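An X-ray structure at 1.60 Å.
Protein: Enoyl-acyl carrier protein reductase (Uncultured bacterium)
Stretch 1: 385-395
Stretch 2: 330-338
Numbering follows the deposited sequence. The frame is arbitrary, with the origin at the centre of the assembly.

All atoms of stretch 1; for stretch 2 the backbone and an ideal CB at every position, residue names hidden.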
# COMPACT_ATOMS: atom_id res chain seq x y z
N LYS A 385 7.09 -9.33 -22.57
CA LYS A 385 7.48 -10.30 -23.59
C LYS A 385 8.98 -10.27 -23.87
O LYS A 385 9.50 -11.20 -24.52
CB LYS A 385 6.74 -10.07 -24.90
CG LYS A 385 5.23 -10.22 -24.85
CD LYS A 385 4.65 -9.97 -26.24
CE LYS A 385 3.19 -9.52 -26.19
NZ LYS A 385 2.53 -9.88 -24.92
N MET A 386 9.69 -9.27 -23.32
CA MET A 386 11.16 -9.31 -23.38
C MET A 386 11.83 -10.35 -22.47
O MET A 386 13.04 -10.58 -22.57
CB MET A 386 11.74 -7.95 -23.02
CG MET A 386 11.42 -6.85 -24.01
SD MET A 386 11.98 -5.29 -23.32
CE MET A 386 11.44 -4.15 -24.59
N HIS A 387 11.05 -10.99 -21.60
CA HIS A 387 11.60 -11.86 -20.57
C HIS A 387 11.71 -13.32 -20.99
O HIS A 387 10.87 -13.82 -21.76
CB HIS A 387 10.75 -11.77 -19.30
CG HIS A 387 10.91 -10.47 -18.57
ND1 HIS A 387 10.40 -9.28 -19.03
CD2 HIS A 387 11.53 -10.19 -17.40
CE1 HIS A 387 10.70 -8.32 -18.17
NE2 HIS A 387 11.40 -8.84 -17.18
N LYS A 388 12.74 -14.00 -20.49
CA LYS A 388 12.89 -15.44 -20.71
C LYS A 388 11.64 -16.16 -20.24
O LYS A 388 11.11 -17.02 -20.93
CB LYS A 388 14.12 -15.99 -19.97
CG LYS A 388 15.45 -15.51 -20.49
CD LYS A 388 16.61 -16.22 -19.80
CE LYS A 388 17.95 -15.67 -20.29
NZ LYS A 388 19.09 -16.01 -19.38
N SER A 389 11.17 -15.76 -19.06
CA SER A 389 10.02 -16.37 -18.42
C SER A 389 9.17 -15.31 -17.72
O SER A 389 9.69 -14.45 -17.01
CB SER A 389 10.46 -17.41 -17.40
OG SER A 389 9.32 -17.88 -16.70
N ARG A 390 7.86 -15.39 -17.93
CA ARG A 390 6.92 -14.43 -17.37
C ARG A 390 6.74 -14.61 -15.86
O ARG A 390 5.97 -13.89 -15.23
CB ARG A 390 5.56 -14.54 -18.07
CG ARG A 390 4.88 -15.88 -17.82
CD ARG A 390 3.42 -15.86 -18.22
NE ARG A 390 2.84 -17.20 -18.22
CZ ARG A 390 2.97 -18.09 -19.21
NH1 ARG A 390 3.64 -17.78 -20.31
NH2 ARG A 390 2.40 -19.28 -19.10
N ASP A 391 7.46 -15.58 -15.28
CA ASP A 391 7.45 -15.82 -13.84
C ASP A 391 8.75 -15.37 -13.18
O ASP A 391 8.93 -15.53 -11.98
CB ASP A 391 7.20 -17.31 -13.55
CG ASP A 391 5.88 -17.81 -14.10
OD1 ASP A 391 4.97 -16.99 -14.35
OD2 ASP A 391 5.74 -19.04 -14.28
N ALA A 392 9.66 -14.82 -13.98
CA ALA A 392 10.89 -14.25 -13.45
C ALA A 392 11.12 -12.91 -14.13
O ALA A 392 11.72 -12.82 -15.21
CB ALA A 392 12.07 -15.19 -13.68
N LEU A 393 10.64 -11.86 -13.47
CA LEU A 393 10.60 -10.53 -14.06
C LEU A 393 11.60 -9.57 -13.44
O LEU A 393 11.94 -9.68 -12.25
CB LEU A 393 9.20 -9.93 -13.89
CG LEU A 393 8.04 -10.72 -14.48
CD1 LEU A 393 6.72 -10.11 -13.98
CD2 LEU A 393 8.12 -10.76 -16.02
N VAL A 394 12.04 -8.61 -14.24
CA VAL A 394 12.83 -7.50 -13.74
C VAL A 394 12.10 -6.82 -12.55
O VAL A 394 12.73 -6.44 -11.55
CB VAL A 394 13.12 -6.48 -14.87
CG1 VAL A 394 13.70 -5.21 -14.30
CG2 VAL A 394 14.11 -7.10 -15.89
N THR A 395 10.79 -6.66 -12.68
CA THR A 395 10.04 -5.99 -11.63
C THR A 395 10.03 -6.79 -10.33
O THR A 395 9.81 -6.21 -9.28
CB THR A 395 8.59 -5.68 -12.03
OG1 THR A 395 7.92 -6.89 -12.39
CG2 THR A 395 8.57 -4.68 -13.19
N UNK A 330 19.57 -8.00 -16.23
CA UNK A 330 19.94 -8.43 -17.57
C UNK A 330 19.68 -9.92 -17.74
O UNK A 330 19.20 -10.37 -18.79
CB UNK A 330 21.41 -8.11 -17.85
N UNK A 331 20.02 -10.69 -16.70
CA UNK A 331 19.94 -12.14 -16.80
C UNK A 331 18.53 -12.71 -16.99
O UNK A 331 18.39 -13.80 -17.52
CB UNK A 331 20.55 -12.75 -15.54
N UNK A 332 17.47 -11.99 -16.62
CA UNK A 332 16.13 -12.54 -16.79
C UNK A 332 15.52 -12.19 -18.17
O UNK A 332 14.44 -12.67 -18.51
CB UNK A 332 15.22 -12.02 -15.67
N UNK A 333 16.22 -11.38 -18.96
CA UNK A 333 15.74 -11.04 -20.31
C UNK A 333 16.24 -12.06 -21.34
O UNK A 333 17.35 -12.59 -21.23
CB UNK A 333 16.20 -9.63 -20.70
N UNK A 334 15.41 -12.32 -22.34
CA UNK A 334 15.74 -13.25 -23.42
C UNK A 334 16.97 -12.76 -24.16
O UNK A 334 17.22 -11.56 -24.21
CB UNK A 334 14.56 -13.41 -24.39
N UNK A 335 17.75 -13.70 -24.69
CA UNK A 335 18.89 -13.35 -25.54
C UNK A 335 18.44 -12.43 -26.67
O UNK A 335 17.39 -12.66 -27.28
CB UNK A 335 19.55 -14.61 -26.11
N UNK A 336 19.21 -11.40 -26.95
CA UNK A 336 18.83 -10.50 -28.02
C UNK A 336 18.06 -9.29 -27.51
O UNK A 336 17.85 -8.33 -28.24
CB UNK A 336 17.99 -11.25 -29.06
N UNK A 337 17.61 -9.35 -26.26
CA UNK A 337 16.99 -8.17 -25.70
C UNK A 337 17.92 -7.58 -24.66
O UNK A 337 18.38 -8.29 -23.78
CB UNK A 337 15.62 -8.50 -25.10
N UNK A 338 18.17 -6.27 -24.74
CA UNK A 338 19.08 -5.66 -23.78
C UNK A 338 18.33 -4.90 -22.72
O UNK A 338 17.21 -4.40 -22.95
CB UNK A 338 20.07 -4.73 -24.49

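Stretch 2 leaves a helix and runs past stretch 1, joined to it by a single bridge between His387 and position 333, whose CA atoms lie 4.2 Å apart. At position 330 the CA-to-CB bond points away and nothing of stretch 1 lies near the ideal CB, so stretch 1 sets no preference. It is Arg330.

Position 331 also directs its CB away, but the ammonium group of Lys388 has NZ 5.2 Å from the ideal CB. An acidic side chain would be welcome there, and a polar or small one tolerable. Glu331 is found, yet its carboxylate extends away from the lysine; it is the backbone that binds, with Lys388 NZ donating to Glu331 O at 3.0 Å.

At position 332 the CB points sideways, 3.6 Å from Ala392 O, with the His387 ring and the start of the Val394 helix close by. The surroundings are largely apolar beyond that carbonyl, which suits a compact aliphatic residue such as valine, isoleucine or, with less contact, alanine. Val332 occupies the site: CG2 packs on Val394 CG2 at 3.6 Å, and CG1 reaches toward Ala392 CB, 4.4 Å away. Its carbonyl accepts a nearly straight hydrogen bond, Lys388 N to Val332 O, of 2.9 Å. Water 1 lies 2.7 Å from Val332 O and 2.9 Å from Ser389 N, linking the two backbones.

The CB of position 333 points away overall, although it is 3.8 Å from Met386 O. A side chain that turns back could reach one face of the His387 ring, so leucine, methionine or another flexible apolar residue would fit. Leu333 does this with chi1 m and chi2 t: CD2 sits 3.7 Å from the centroid of the His387 ring, almost on its normal, and 4.0 Å from Met386 CB. Val394 N donates to His387 NE2 at 3.0 Å, within stretch 1.

Position 334 is bordered by polar backbone, its ideal CB 3.7 Å from Met386 O and 4.3 Å from Lys388 N. A small side chain, polar or simply alanine, is reasonable. The residue is Ser334, whose backbone N donates to Met386 O at 2.9 Å, completing the bridge with the Lys388 bond. The hydroxyl joins a water-mediated link, with water 2 lying 2.6 Å from both Ser334 OG and Lys385 O.

Position 335 points away into space free of stretch 1, where many residues would serve; it is Glu335. At position 336 phi is 95°, and a CB would be jammed against the preceding carbonyl, so glycine is called for. Gly336 is the third residue of the type II turn from Ser334 to position 337.

Position 337 points its CB toward stretch 1, 4.2 Å from Met386 O and beside the Met386 side chain. A flat ring or an aliphatic chain could cover it. His337 lays a ring face over Met386, with Met386 CG 4.0 Å from His337 CD2. Position 338 points away and is unconstrained by stretch 1; Thr338 caps the following helix.

Stretch 2, residues 330-338: REVLSEGHT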
# COMPACT_ATOMS: atom_id res chain seq x y z
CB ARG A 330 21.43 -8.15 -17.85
CG ARG A 330 21.83 -6.70 -17.91
CD ARG A 330 23.29 -6.59 -18.31
NE ARG A 330 23.80 -5.24 -18.14
CZ ARG A 330 23.60 -4.26 -19.02
NH1 ARG A 330 22.92 -4.49 -20.14
NH2 ARG A 330 24.12 -3.06 -18.79
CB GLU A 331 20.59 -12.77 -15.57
CG GLU A 331 22.10 -12.84 -15.67
CD GLU A 331 22.77 -13.27 -14.38
OE1 GLU A 331 22.08 -13.30 -13.33
OE2 GLU A 331 23.98 -13.58 -14.40
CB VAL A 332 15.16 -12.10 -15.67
CG1 VAL A 332 15.63 -12.63 -14.33
CG2 VAL A 332 14.99 -10.58 -15.64
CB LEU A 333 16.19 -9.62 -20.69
CG LEU A 333 15.68 -8.50 -19.78
CD1 LEU A 333 16.23 -7.14 -20.21
CD2 LEU A 333 14.14 -8.50 -19.81
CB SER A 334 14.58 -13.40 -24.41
OG SER A 334 13.39 -13.77 -23.76
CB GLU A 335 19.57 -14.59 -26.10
CG GLU A 335 21.08 -14.41 -26.31
CD GLU A 335 21.71 -15.52 -27.14
OE1 GLU A 335 21.08 -16.59 -27.30
OE2 GLU A 335 22.84 -15.32 -27.63
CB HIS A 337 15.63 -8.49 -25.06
CG HIS A 337 14.55 -8.81 -26.05
ND1 HIS A 337 14.06 -10.08 -26.23
CD2 HIS A 337 13.90 -8.01 -26.93
CE1 HIS A 337 13.12 -10.05 -27.16
NE2 HIS A 337 13.01 -8.81 -27.60
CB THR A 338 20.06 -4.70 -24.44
OG1 THR A 338 19.35 -3.60 -25.01
CG2 THR A 338 20.86 -5.38 -25.53
O HOH W 1 12.78 -14.32 -17.20
O HOH W 2 11.41 -12.88 -25.26
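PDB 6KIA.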